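Local atomic coordinates of short-chain-enoyl-CoA hydratase (Clostridium acetobutylicum, PDB entry 5Z7R), a protein that catalyses the reversible hydration of short-chain enoyl-CoA thioesters such as crotonyl-CoA, with activity reaching hexenoyl-CoA but not longer analogues. Residues F90-E94 and E114-D120; I121-N127 and V179-P185; E11-A15 and S47-A51; L3-I7 and T18-P22. All coordinates share one frame; numbering follows the deposited sequence.

Interaction 1. Residues F90-E94 and E114-D120; sequences FRRLE and EIAMSCD
Phe90 lays one face of its ring over Ile115. Ile115 CB sits 4.0 Å from the centroid of the Phe90 ring, 29° off the ring normal, which makes a CH-pi contact. The branch beyond it follows the same face outward, and Ile115 CD1 ends 3.5 Å from Phe90 CE1. The two side chains cross at about a right angle. Phe90 CG lies beside its own backbone N (chi1 -71°), which carries the ring forward to the other helix. CB of Glu114 meets the ring at its edge, in plane, with 3.9 Å between Glu114 CB and Phe90 CE2.

Ser118 packs its CB and OG on Phe90. Its OG lies 3.5 Å from Phe90 CB, yet its hydrogen bond goes back into its own segment, to Glu114 O at 2.7 Å. That bond ties down the last turn of the helix that bears Glu114, the probable catalytic nucleophile. The carbonyl of Ser118 faces the other helix, where Glu94 CA comes within 3.2 Å of Ser118 O in a CA-H...O contact.

Leu93 works through one methyl. Leu93 CD2 touches Cys119 SG at 3.9 Å and also reaches Ile115 CG1. The carboxylate of Glu94 forms salt bridges with Arg91 and with Arg148 of helix 145-153.

Helix 76-95 thus rests on the end of helix 111-117 in the core of the chain. Helix 30-45 packs on Phe90 and Leu93, Phe143 meets Phe90 edge-to-face, and strand 100-104 lies against Cys119.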
loop_
_atom_site.group_PDB
_atom_site.type_symbol
_atom_site.label_atom_id
_atom_site.label_comp_id
_atom_site.label_asym_id
_atom_site.label_seq_id
_atom_site.Cartn_x
_atom_site.Cartn_y
_atom_site.Cartn_z
ATOM N N PHE A 90 14.871 11.500 -13.198
ATOM C CA PHE A 90 13.864 10.684 -13.913
ATOM C C PHE A 90 12.448 10.715 -13.325
ATOM O O PHE A 90 11.471 10.719 -14.058
ATOM C CB PHE A 90 14.375 9.268 -13.959
ATOM C CG PHE A 90 15.533 9.093 -14.877
ATOM C CD1 PHE A 90 16.209 10.205 -15.398
ATOM C CD2 PHE A 90 15.940 7.825 -15.250
ATOM C CE1 PHE A 90 17.285 10.041 -16.234
ATOM C CE2 PHE A 90 17.018 7.658 -16.097
ATOM C CZ PHE A 90 17.697 8.765 -16.581
ATOM N N ARG A 91 12.343 10.763 -12.000
ATOM C CA ARG A 91 11.048 10.860 -11.333
ATOM C C ARG A 91 10.387 12.181 -11.625
ATOM O O ARG A 91 9.149 12.252 -11.709
ATOM C CB ARG A 91 11.210 10.706 -9.820
ATOM C CG ARG A 91 9.921 10.812 -9.051
ATOM C CD ARG A 91 8.970 9.702 -9.500
ATOM N NE ARG A 91 7.907 9.520 -8.527
ATOM C CZ ARG A 91 6.641 9.210 -8.811
ATOM N NH1 ARG A 91 5.764 9.099 -7.809
ATOM N NH2 ARG A 91 6.241 8.991 -10.053
ATOM N N ARG A 92 11.195 13.232 -11.788
ATOM C CA ARG A 92 10.649 14.562 -12.072
ATOM C C ARG A 92 10.037 14.590 -13.470
ATOM O O ARG A 92 8.986 15.218 -13.694
ATOM C CB ARG A 92 11.740 15.623 -11.975
ATOM C CG ARG A 92 11.222 17.065 -12.051
ATOM C CD ARG A 92 12.393 18.010 -11.858
ATOM N NE ARG A 92 12.051 19.435 -11.890
ATOM C CZ ARG A 92 12.954 20.392 -11.692
ATOM N NH1 ARG A 92 14.220 20.061 -11.468
ATOM N NH2 ARG A 92 12.605 21.663 -11.746
ATOM N N LEU A 93 10.709 13.903 -14.387
ATOM C CA LEU A 93 10.216 13.716 -15.734
ATOM C C LEU A 93 8.890 12.922 -15.745
ATOM O O LEU A 93 7.914 13.305 -16.439
ATOM C CB LEU A 93 11.267 12.991 -16.570
ATOM C CG LEU A 93 10.983 12.911 -18.066
ATOM C CD1 LEU A 93 11.137 14.278 -18.728
ATOM C CD2 LEU A 93 11.926 11.945 -18.747
ATOM N N GLU A 94 8.847 11.850 -14.949
ATOM C CA GLU A 94 7.656 10.978 -14.883
ATOM C C GLU A 94 6.471 11.757 -14.394
ATOM O O GLU A 94 5.365 11.600 -14.919
ATOM C CB GLU A 94 7.952 9.792 -13.962
ATOM C CG GLU A 94 6.856 8.770 -13.785
ATOM C CD GLU A 94 7.407 7.581 -13.104
ATOM O OE1 GLU A 94 7.580 6.571 -13.791
ATOM O OE2 GLU A 94 7.792 7.679 -11.904
ATOM N N GLU A 114 16.070 3.244 -18.866
ATOM C CA GLU A 114 15.443 3.851 -17.667
ATOM C C GLU A 114 14.867 5.208 -17.938
ATOM O O GLU A 114 13.769 5.506 -17.463
ATOM C CB GLU A 114 16.399 3.866 -16.471
ATOM C CG GLU A 114 16.803 2.461 -15.997
ATOM C CD GLU A 114 18.042 2.461 -15.108
ATOM O OE1 GLU A 114 19.095 2.989 -15.538
ATOM O OE2 GLU A 114 17.969 1.942 -13.975
ATOM N N ILE A 115 15.527 6.040 -18.748
ATOM C CA ILE A 115 14.929 7.338 -19.016
ATOM C C ILE A 115 13.673 7.195 -19.859
ATOM O O ILE A 115 12.667 7.892 -19.647
ATOM C CB ILE A 115 15.922 8.366 -19.636
ATOM C CG1 ILE A 115 15.330 9.783 -19.542
ATOM C CG2 ILE A 115 16.300 8.026 -21.083
ATOM C CD1 ILE A 115 16.390 10.868 -19.517
ATOM N N ALA A 116 13.712 6.280 -20.813
ATOM C CA ALA A 116 12.576 6.072 -21.708
ATOM C C ALA A 116 11.370 5.565 -20.884
ATOM O O ALA A 116 10.230 6.017 -21.090
ATOM C CB ALA A 116 12.947 5.098 -22.818
ATOM N N MET A 117 11.636 4.675 -19.921
ATOM C CA MET A 117 10.559 4.127 -19.040
ATOM C C MET A 117 9.985 5.177 -18.130
ATOM O O MET A 117 8.900 4.991 -17.576
ATOM C CB MET A 117 11.091 3.004 -18.194
ATOM C CG MET A 117 11.492 1.832 -19.042
ATOM S SD MET A 117 11.739 0.283 -18.206
ATOM C CE MET A 117 13.342 0.411 -17.429
ATOM N N SER A 118 10.692 6.300 -18.006
ATOM C CA SER A 118 10.257 7.395 -17.169
ATOM C C SER A 118 9.409 8.387 -17.901
ATOM O O SER A 118 8.925 9.319 -17.290
ATOM C CB SER A 118 11.470 8.121 -16.549
ATOM O OG SER A 118 12.375 7.206 -15.923
ATOM N N CYS A 119 9.210 8.215 -19.202
ATOM C CA CYS A 119 8.201 9.011 -19.934
ATOM C C CYS A 119 6.811 8.357 -19.940
ATOM O O CYS A 119 6.651 7.167 -19.662
ATOM C CB CYS A 119 8.637 9.207 -21.385
ATOM S SG CYS A 119 10.329 9.800 -21.592
ATOM N N ASP A 120 5.809 9.150 -20.252
ATOM C CA ASP A 120 4.454 8.667 -20.368
ATOM C C ASP A 120 4.230 7.550 -21.439
ATOM O O ASP A 120 3.656 6.507 -21.133
ATOM C CB ASP A 120 3.549 9.858 -20.646
ATOM C CG ASP A 120 3.505 10.821 -19.487
ATOM O OD1 ASP A 120 2.999 10.412 -18.432
ATOM O OD2 ASP A 120 3.966 11.976 -19.619
#

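Interaction 2. Residues I121-N127 and V179-P185; sequences IRIASSN and VNKVVEP
Ser126 OG gives a short hydrogen bond, 2.6 Å, to Glu184 OE2. It reaches that oxygen from above the carboxylate, 50° out of its plane. Two torsions bring the groups together. Ser126 OG stands between its backbone N and carbonyl carbon (chi1 65°), and the Glu184 chain bends at chi2 (-66°), which folds its carboxylate back to the serine.

The rest of the polar contact is backbone. Arg122 O takes Asn180 N, and Ala124 N gives to Lys181 O at 3.0 Å. Ala124 O then accepts from Val183 N at 3.1 Å. Val182 CA adds a CA-H...O contact to Ala124 O. The last backbone bond, from Ser126 N to Val183 O, is weak.

The apolar contacts fall on both faces of the sheet. Val179 CG1 lies 3.8 Å from Arg122 CB and 4.0 Å from Ala124 CB. Val182 CG1 leans on Ser126 CA at 3.6 Å. Ile123 and Lys181 run side by side and point the same way. Their packing is tight, with Ile123 CG1 3.5 Å from Lys181 CB. Asn180 ND2 passes Ile121 CG2, but its hydrogen bonds go to Gln160 and Gly156 of a neighbouring subunit. The guanidinium of Arg122 is held by Leu178 O and by the carbonyls of Ala116 and Cys119. Helix 188-201 packs on Ile123 and Val183, and helix 170-175 on Val179 and Val182.

The pairing of Ala124 with Val182 and of Ser125 with Val183 is that of parallel strands. It places strand 182-183 at one edge of the larger sheet of the crotonase fold, as counted within this chain.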
loop_
_atom_site.group_PDB
_atom_site.type_symbol
_atom_site.label_atom_id
_atom_site.label_comp_id
_atom_site.label_asym_id
_atom_site.label_seq_id
_atom_site.Cartn_x
_atom_site.Cartn_y
_atom_site.Cartn_z
ATOM N N ILE A 121 4.709 7.796 -22.671
ATOM C CA ILE A 121 4.483 6.974 -23.847
ATOM C C ILE A 121 5.815 6.671 -24.525
ATOM O O ILE A 121 6.625 7.569 -24.754
ATOM C CB ILE A 121 3.572 7.734 -24.818
ATOM C CG1 ILE A 121 2.171 7.847 -24.229
ATOM C CG2 ILE A 121 3.473 7.041 -26.166
ATOM C CD1 ILE A 121 1.392 9.040 -24.728
ATOM N N ARG A 122 6.060 5.415 -24.840
ATOM C CA ARG A 122 7.244 5.047 -25.584
ATOM C C ARG A 122 6.818 4.576 -26.972
ATOM O O ARG A 122 5.805 3.864 -27.156
ATOM C CB ARG A 122 7.994 3.903 -24.913
ATOM C CG ARG A 122 8.818 4.319 -23.703
ATOM C CD ARG A 122 8.979 3.235 -22.621
ATOM N NE ARG A 122 7.713 2.806 -22.037
ATOM C CZ ARG A 122 6.906 3.574 -21.328
ATOM N NH1 ARG A 122 7.206 4.850 -21.083
ATOM N NH2 ARG A 122 5.778 3.068 -20.859
ATOM N N ILE A 123 7.646 4.955 -27.934
ATOM C CA ILE A 123 7.464 4.645 -29.324
ATOM C C ILE A 123 8.878 4.449 -29.835
ATOM O O ILE A 123 9.809 5.064 -29.335
ATOM C CB ILE A 123 6.650 5.800 -29.945
ATOM C CG1 ILE A 123 5.305 5.274 -30.411
ATOM C CG2 ILE A 123 7.377 6.610 -31.005
ATOM C CD1 ILE A 123 4.156 6.009 -29.758
ATOM N N ALA A 124 9.071 3.533 -30.756
ATOM C CA ALA A 124 10.422 3.174 -31.140
ATOM C C ALA A 124 10.524 3.053 -32.640
ATOM O O ALA A 124 9.492 2.892 -33.309
ATOM C CB ALA A 124 10.819 1.871 -30.501
ATOM N N SER A 125 11.764 3.118 -33.147
ATOM C CA SER A 125 12.058 2.827 -34.555
ATOM C C SER A 125 12.618 1.418 -34.684
ATOM O O SER A 125 13.262 0.901 -33.770
ATOM C CB SER A 125 12.974 3.882 -35.219
ATOM O OG SER A 125 14.236 4.000 -34.588
ATOM N N SER A 126 12.351 0.782 -35.821
ATOM C CA SER A 126 12.541 -0.670 -35.929
ATOM C C SER A 126 13.972 -1.092 -35.622
ATOM O O SER A 126 14.227 -2.253 -35.347
ATOM C CB SER A 126 12.069 -1.200 -37.306
ATOM O OG SER A 126 12.861 -0.682 -38.373
ATOM N N ASN A 127 14.897 -0.141 -35.693
ATOM C CA ASN A 127 16.299 -0.351 -35.304
ATOM C C ASN A 127 16.563 -0.327 -33.797
ATOM O O ASN A 127 17.577 -0.845 -33.361
ATOM C CB ASN A 127 17.222 0.660 -36.006
ATOM C CG ASN A 127 17.042 2.092 -35.512
ATOM O OD1 ASN A 127 18.022 2.755 -35.144
ATOM N ND2 ASN A 127 15.807 2.585 -35.508
ATOM N N VAL A 179 7.163 -0.833 -25.466
ATOM C CA VAL A 179 6.706 0.254 -26.338
ATOM C C VAL A 179 5.289 0.034 -26.838
ATOM O O VAL A 179 4.840 -1.105 -26.888
ATOM C CB VAL A 179 7.626 0.445 -27.550
ATOM C CG1 VAL A 179 8.993 0.901 -27.057
ATOM C CG2 VAL A 179 7.733 -0.837 -28.392
ATOM N N ASN A 180 4.631 1.154 -27.181
ATOM C CA ASN A 180 3.318 1.220 -27.785
ATOM C C ASN A 180 3.289 1.097 -29.319
ATOM O O ASN A 180 2.265 0.776 -29.884
ATOM C CB ASN A 180 2.668 2.544 -27.425
ATOM C CG ASN A 180 2.401 2.689 -25.950
ATOM O OD1 ASN A 180 2.492 1.727 -25.176
ATOM N ND2 ASN A 180 2.046 3.903 -25.548
ATOM N N LYS A 181 4.393 1.406 -29.994
ATOM C CA LYS A 181 4.469 1.315 -31.458
ATOM C C LYS A 181 5.880 1.165 -31.961
ATOM O O LYS A 181 6.848 1.643 -31.362
ATOM C CB LYS A 181 3.949 2.572 -32.108
ATOM C CG LYS A 181 2.477 2.861 -31.970
ATOM C CD LYS A 181 2.083 3.817 -33.092
ATOM C CE LYS A 181 0.661 4.330 -32.933
ATOM N NZ LYS A 181 0.596 5.416 -31.916
ATOM N N VAL A 182 5.993 0.495 -33.089
ATOM C CA VAL A 182 7.241 0.462 -33.843
ATOM C C VAL A 182 6.916 1.036 -35.226
ATOM O O VAL A 182 5.850 0.767 -35.767
ATOM C CB VAL A 182 7.842 -0.947 -33.851
ATOM C CG1 VAL A 182 9.200 -0.980 -34.540
ATOM C CG2 VAL A 182 7.981 -1.421 -32.415
ATOM N N VAL A 183 7.783 1.932 -35.698
ATOM C CA VAL A 183 7.752 2.534 -37.041
ATOM C C VAL A 183 9.178 2.466 -37.554
ATOM O O VAL A 183 10.069 2.018 -36.824
ATOM C CB VAL A 183 7.306 4.002 -37.055
ATOM C CG1 VAL A 183 5.870 4.161 -36.569
ATOM C CG2 VAL A 183 8.229 4.874 -36.232
ATOM N N GLU A 184 9.399 2.867 -38.807
ATOM C CA GLU A 184 10.749 2.883 -39.373
ATOM C C GLU A 184 11.406 4.189 -38.982
ATOM O O GLU A 184 10.709 5.164 -38.694
ATOM C CB GLU A 184 10.706 2.728 -40.900
ATOM C CG GLU A 184 10.324 1.315 -41.365
ATOM C CD GLU A 184 11.365 0.251 -41.019
ATOM O OE1 GLU A 184 12.514 0.299 -41.547
ATOM O OE2 GLU A 184 11.024 -0.656 -40.223
ATOM N N PRO A 185 12.746 4.235 -38.969
ATOM C CA PRO A 185 13.417 5.513 -38.680
ATOM C C PRO A 185 12.734 6.703 -39.331
ATOM O O PRO A 185 12.305 7.631 -38.631
ATOM C CB PRO A 185 14.793 5.293 -39.255
ATOM C CG PRO A 185 15.031 3.834 -38.992
ATOM C CD PRO A 185 13.712 3.167 -39.250
#

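Interaction 3. Residues E11-A15 and S47-A51; sequences EGKVA and SEVLA
Lys13 O receives two backbone N-H groups from the other segment. The bond from Leu50 N is short and nearly straight, 2.7 Å with an angle of 175° at the hydrogen. The one from Ala51 N is weak, at 3.4 Å. Two residues past Lys13, Ala15 N gives to Ala51 O at 2.9 Å, again almost straight (170°).

CA-H...O contacts run between these bonds. Lys13 CA approaches Glu48 O at 3.2 Å, and Val49 CA lies 3.5 Å from Lys13 O. Val14 CA makes a similar approach to Ala51 O.

The contact lies where two pieces of the crotonase fold meet. Residues 11-14 form a type II' beta turn, closed by backbone bonds between Glu11 and Val14. It is the bend of the hairpin made by strands 6-11 and 14-19. Gly12 has a positive phi there, which favours glycine. Residues 47-51 lead out of helix 30-45 into strand 51-56, the parallel neighbour of strand 14-19.

Apolar contacts are few. Ala15 CB meets Val49 CG1 at 3.9 Å. Lys13 and Leu50 lie side by side and point the same way, with Lys13 CD 3.6 Å from Leu50 CD1. The lysine chain is bent at its last two torsions; CD makes this touch, and the ammonium end leads off from residues 47-51. Val200 of helix 188-201 packs on Lys13, Leu50 and Ala51.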
loop_
_atom_site.group_PDB
_atom_site.type_symbol
_atom_site.label_atom_id
_atom_site.label_comp_id
_atom_site.label_asym_id
_atom_site.label_seq_id
_atom_site.Cartn_x
_atom_site.Cartn_y
_atom_site.Cartn_z
ATOM N N GLU A 11 7.942 24.014 -30.662
ATOM C CA GLU A 11 7.256 24.024 -31.951
ATOM C C GLU A 11 5.757 24.219 -31.708
ATOM O O GLU A 11 5.001 23.257 -31.588
ATOM C CB GLU A 11 7.526 22.694 -32.684
ATOM C CG GLU A 11 8.976 22.183 -32.568
ATOM C CD GLU A 11 9.187 20.791 -33.156
ATOM O OE1 GLU A 11 8.172 20.103 -33.426
ATOM O OE2 GLU A 11 10.370 20.389 -33.345
ATOM N N GLY A 12 5.336 25.475 -31.618
ATOM C CA GLY A 12 3.948 25.797 -31.297
ATOM C C GLY A 12 3.656 25.510 -29.832
ATOM O O GLY A 12 3.883 26.360 -28.957
ATOM N N LYS A 13 3.155 24.313 -29.551
ATOM C CA LYS A 13 2.865 23.940 -28.176
ATOM C C LYS A 13 3.597 22.666 -27.744
ATOM O O LYS A 13 3.324 22.132 -26.660
ATOM C CB LYS A 13 1.347 23.820 -27.955
ATOM C CG LYS A 13 0.550 25.086 -28.278
ATOM C CD LYS A 13 -0.919 24.987 -27.857
ATOM C CE LYS A 13 -1.872 25.794 -28.746
ATOM N NZ LYS A 13 -1.951 27.248 -28.405
ATOM N N VAL A 14 4.553 22.198 -28.545
ATOM C CA VAL A 14 5.312 21.014 -28.143
ATOM C C VAL A 14 6.808 21.263 -28.076
ATOM O O VAL A 14 7.379 21.886 -28.944
ATOM C CB VAL A 14 4.985 19.734 -28.988
ATOM C CG1 VAL A 14 4.131 20.032 -30.196
ATOM C CG2 VAL A 14 6.227 18.940 -29.381
ATOM N N ALA A 15 7.449 20.739 -27.046
ATOM C CA ALA A 15 8.874 20.869 -26.931
ATOM C C ALA A 15 9.535 19.559 -27.234
ATOM O O ALA A 15 9.127 18.521 -26.715
ATOM C CB ALA A 15 9.248 21.322 -25.537
ATOM N N SER A 47 4.159 27.456 -19.981
ATOM C CA SER A 47 2.790 27.014 -20.151
ATOM C C SER A 47 2.356 26.988 -21.622
ATOM O O SER A 47 1.286 26.465 -21.938
ATOM C CB SER A 47 1.836 27.841 -19.284
ATOM O OG SER A 47 2.092 29.213 -19.430
ATOM N N GLU A 48 3.187 27.524 -22.520
ATOM C CA GLU A 48 2.959 27.343 -23.952
ATOM C C GLU A 48 3.315 25.918 -24.388
ATOM O O GLU A 48 2.786 25.426 -25.387
ATOM C CB GLU A 48 3.724 28.389 -24.774
ATOM C CG GLU A 48 3.020 29.752 -24.834
ATOM C CD GLU A 48 3.878 30.857 -25.461
ATOM O OE1 GLU A 48 5.027 30.587 -25.883
ATOM O OE2 GLU A 48 3.401 32.013 -25.531
ATOM N N VAL A 49 4.197 25.263 -23.631
ATOM C CA VAL A 49 4.528 23.841 -23.828
ATOM C C VAL A 49 3.503 22.922 -23.175
ATOM O O VAL A 49 3.355 22.923 -21.956
ATOM C CB VAL A 49 5.868 23.491 -23.182
ATOM C CG1 VAL A 49 6.151 22.009 -23.354
ATOM C CG2 VAL A 49 6.974 24.349 -23.777
ATOM N N LEU A 50 2.789 22.154 -23.991
ATOM C CA LEU A 50 1.753 21.243 -23.498
ATOM C C LEU A 50 2.093 19.784 -23.794
ATOM O O LEU A 50 1.319 18.899 -23.468
ATOM C CB LEU A 50 0.421 21.571 -24.137
ATOM C CG LEU A 50 -0.135 22.935 -23.849
ATOM C CD1 LEU A 50 -1.337 23.149 -24.747
ATOM C CD2 LEU A 50 -0.535 23.093 -22.402
ATOM N N ALA A 51 3.216 19.524 -24.440
ATOM C CA ALA A 51 3.689 18.167 -24.539
ATOM C C ALA A 51 5.173 18.163 -24.834
ATOM O O ALA A 51 5.749 19.183 -25.219
ATOM C CB ALA A 51 2.909 17.388 -25.589
#

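Interaction 4. Residues L3-I7 and T18-P22; sequences LNNVI and TINRP
Residues 5-7 and 18-20 run antiparallel, with Val6 and Ile19 as a non-hydrogen-bonded pair and Ile7 and Thr18 as a hydrogen-bonded one. This is the open end of the beta hairpin of strands 6-11 and 14-19. Strand 6-11 is an edge of the larger sheet, with strand 182-183 at the opposite edge, as counted within this chain. Ile7 N gives to Thr18 O at 3.0 Å, and Thr18 N returns a bond to Ile7 O at 3.1 Å. Asn20 N adds a shorter bond to Asn5 O, 2.7 Å, beyond the last paired residues.

Val6 and Ile19 share the face turned to helix 30-45, where Val39 and Met36 pack on them. The amide of Asn5 lies against the CG and CD methylenes of Arg21. Its plane is 29° from that of the guanidinium. Arg21 NH1 is hydrogen-bonded to Ala27 O.

Ile7 and Thr18 lie on the other face, with Ile7 CB 4.4 Å from Thr18 CB. Asn20 CG is anti to its backbone N (chi1 -179°), which brings the amide beside the isoleucine: Ile7 CD1 lies 3.2 Å from Asn20 ND2.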
loop_
_atom_site.group_PDB
_atom_site.type_symbol
_atom_site.label_atom_id
_atom_site.label_comp_id
_atom_site.label_asym_id
_atom_site.label_seq_id
_atom_site.Cartn_x
_atom_site.Cartn_y
_atom_site.Cartn_z
ATOM N N LEU A 3 23.573 25.016 -22.326
ATOM C CA LEU A 3 23.464 23.557 -22.481
ATOM C C LEU A 3 24.345 23.025 -23.578
ATOM O O LEU A 3 24.246 23.507 -24.698
ATOM C CB LEU A 3 22.023 23.208 -22.855
ATOM C CG LEU A 3 20.930 23.765 -21.954
ATOM C CD1 LEU A 3 19.565 23.507 -22.569
ATOM C CD2 LEU A 3 21.046 23.142 -20.583
ATOM N N ASN A 4 25.184 22.030 -23.298
ATOM C CA ASN A 4 25.947 21.423 -24.392
ATOM C C ASN A 4 25.936 19.894 -24.450
ATOM O O ASN A 4 26.765 19.283 -25.120
ATOM C CB ASN A 4 27.369 22.013 -24.471
ATOM C CG ASN A 4 28.137 21.885 -23.172
ATOM O OD1 ASN A 4 28.345 22.865 -22.450
ATOM N ND2 ASN A 4 28.578 20.677 -22.876
ATOM N N ASN A 5 24.971 19.281 -23.760
ATOM C CA ASN A 5 24.626 17.855 -23.950
ATOM C C ASN A 5 23.150 17.654 -24.394
ATOM O O ASN A 5 22.771 16.582 -24.889
ATOM C CB ASN A 5 24.926 17.053 -22.661
ATOM C CG ASN A 5 26.414 16.820 -22.425
ATOM O OD1 ASN A 5 27.233 16.994 -23.315
ATOM N ND2 ASN A 5 26.760 16.401 -21.220
ATOM N N VAL A 6 22.346 18.708 -24.265
ATOM C CA VAL A 6 20.902 18.650 -24.456
ATOM C C VAL A 6 20.347 19.845 -25.215
ATOM O O VAL A 6 20.486 20.975 -24.773
ATOM C CB VAL A 6 20.210 18.642 -23.081
ATOM C CG1 VAL A 6 18.685 18.502 -23.224
ATOM C CG2 VAL A 6 20.827 17.537 -22.229
ATOM N N ILE A 7 19.666 19.591 -26.319
ATOM C CA ILE A 7 19.030 20.643 -27.073
ATOM C C ILE A 7 17.568 20.767 -26.674
ATOM O O ILE A 7 16.904 19.760 -26.486
ATOM C CB ILE A 7 19.110 20.340 -28.582
ATOM C CG1 ILE A 7 20.562 20.097 -29.002
ATOM C CG2 ILE A 7 18.516 21.496 -29.369
ATOM C CD1 ILE A 7 20.713 19.431 -30.350
ATOM N N THR A 18 16.292 16.782 -27.016
ATOM C CA THR A 18 17.132 15.821 -27.710
ATOM C C THR A 18 18.406 15.725 -26.959
ATOM O O THR A 18 19.097 16.730 -26.782
ATOM C CB THR A 18 17.484 16.257 -29.162
ATOM O OG1 THR A 18 16.289 16.486 -29.933
ATOM C CG2 THR A 18 18.287 15.224 -29.817
ATOM N N ILE A 19 18.744 14.532 -26.519
ATOM C CA ILE A 19 20.050 14.342 -25.927
ATOM C C ILE A 19 21.030 14.174 -27.067
ATOM O O ILE A 19 20.810 13.358 -27.962
ATOM C CB ILE A 19 20.104 13.143 -24.992
ATOM C CG1 ILE A 19 19.324 13.481 -23.722
ATOM C CG2 ILE A 19 21.555 12.813 -24.662
ATOM C CD1 ILE A 19 18.646 12.293 -23.100
ATOM N N ASN A 20 22.117 14.944 -26.994
ATOM C CA ASN A 20 23.027 15.133 -28.112
ATOM C C ASN A 20 24.485 14.979 -27.693
ATOM O O ASN A 20 25.171 15.970 -27.504
ATOM C CB ASN A 20 22.748 16.518 -28.703
ATOM C CG ASN A 20 23.623 16.854 -29.901
ATOM O OD1 ASN A 20 24.243 15.984 -30.534
ATOM N ND2 ASN A 20 23.676 18.137 -30.216
ATOM N N ARG A 21 24.932 13.738 -27.505
ATOM C CA ARG A 21 26.363 13.415 -27.349
ATOM C C ARG A 21 26.719 12.351 -28.368
ATOM O O ARG A 21 27.012 11.211 -27.999
ATOM C CB ARG A 21 26.718 12.944 -25.941
ATOM C CG ARG A 21 26.648 14.028 -24.863
ATOM C CD ARG A 21 26.999 13.435 -23.494
ATOM N NE ARG A 21 28.347 12.836 -23.427
ATOM C CZ ARG A 21 28.730 11.863 -22.587
ATOM N NH1 ARG A 21 27.865 11.316 -21.732
ATOM N NH2 ARG A 21 29.987 11.411 -22.606
ATOM N N PRO A 22 26.729 12.748 -29.663
ATOM C CA PRO A 22 26.822 11.865 -30.831
ATOM C C PRO A 22 27.948 10.877 -30.727
ATOM O O PRO A 22 27.754 9.698 -31.023
ATOM C CB PRO A 22 27.089 12.836 -31.988
ATOM C CG PRO A 22 26.430 14.103 -31.564
ATOM C CD PRO A 22 26.683 14.169 -30.077
#

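Interactions 2, 3 and 4 all reach the larger mixed sheet. Interactions 3 and 4 share strand 14-19 and sit at the two ends of one hairpin, with centres about 19 Å apart. Interaction 2 is at the other side of the sheet, its centre about 22 Å from that of interaction 3. Interaction 1 lies near the middle of the chain, where helices 76-95 and 111-117 meet. It touches interaction 2 through a probable hydrogen bond between Ala116 O and Arg122 NH1. Along the chain, interactions 3 and 4 interleave, and interactions 1 and 2 follow in series. Interactions 2 and 4 thus join the sheet's edge strands to their neighbours, while interaction 1 packs buried helices beside the probable active-site Glu114.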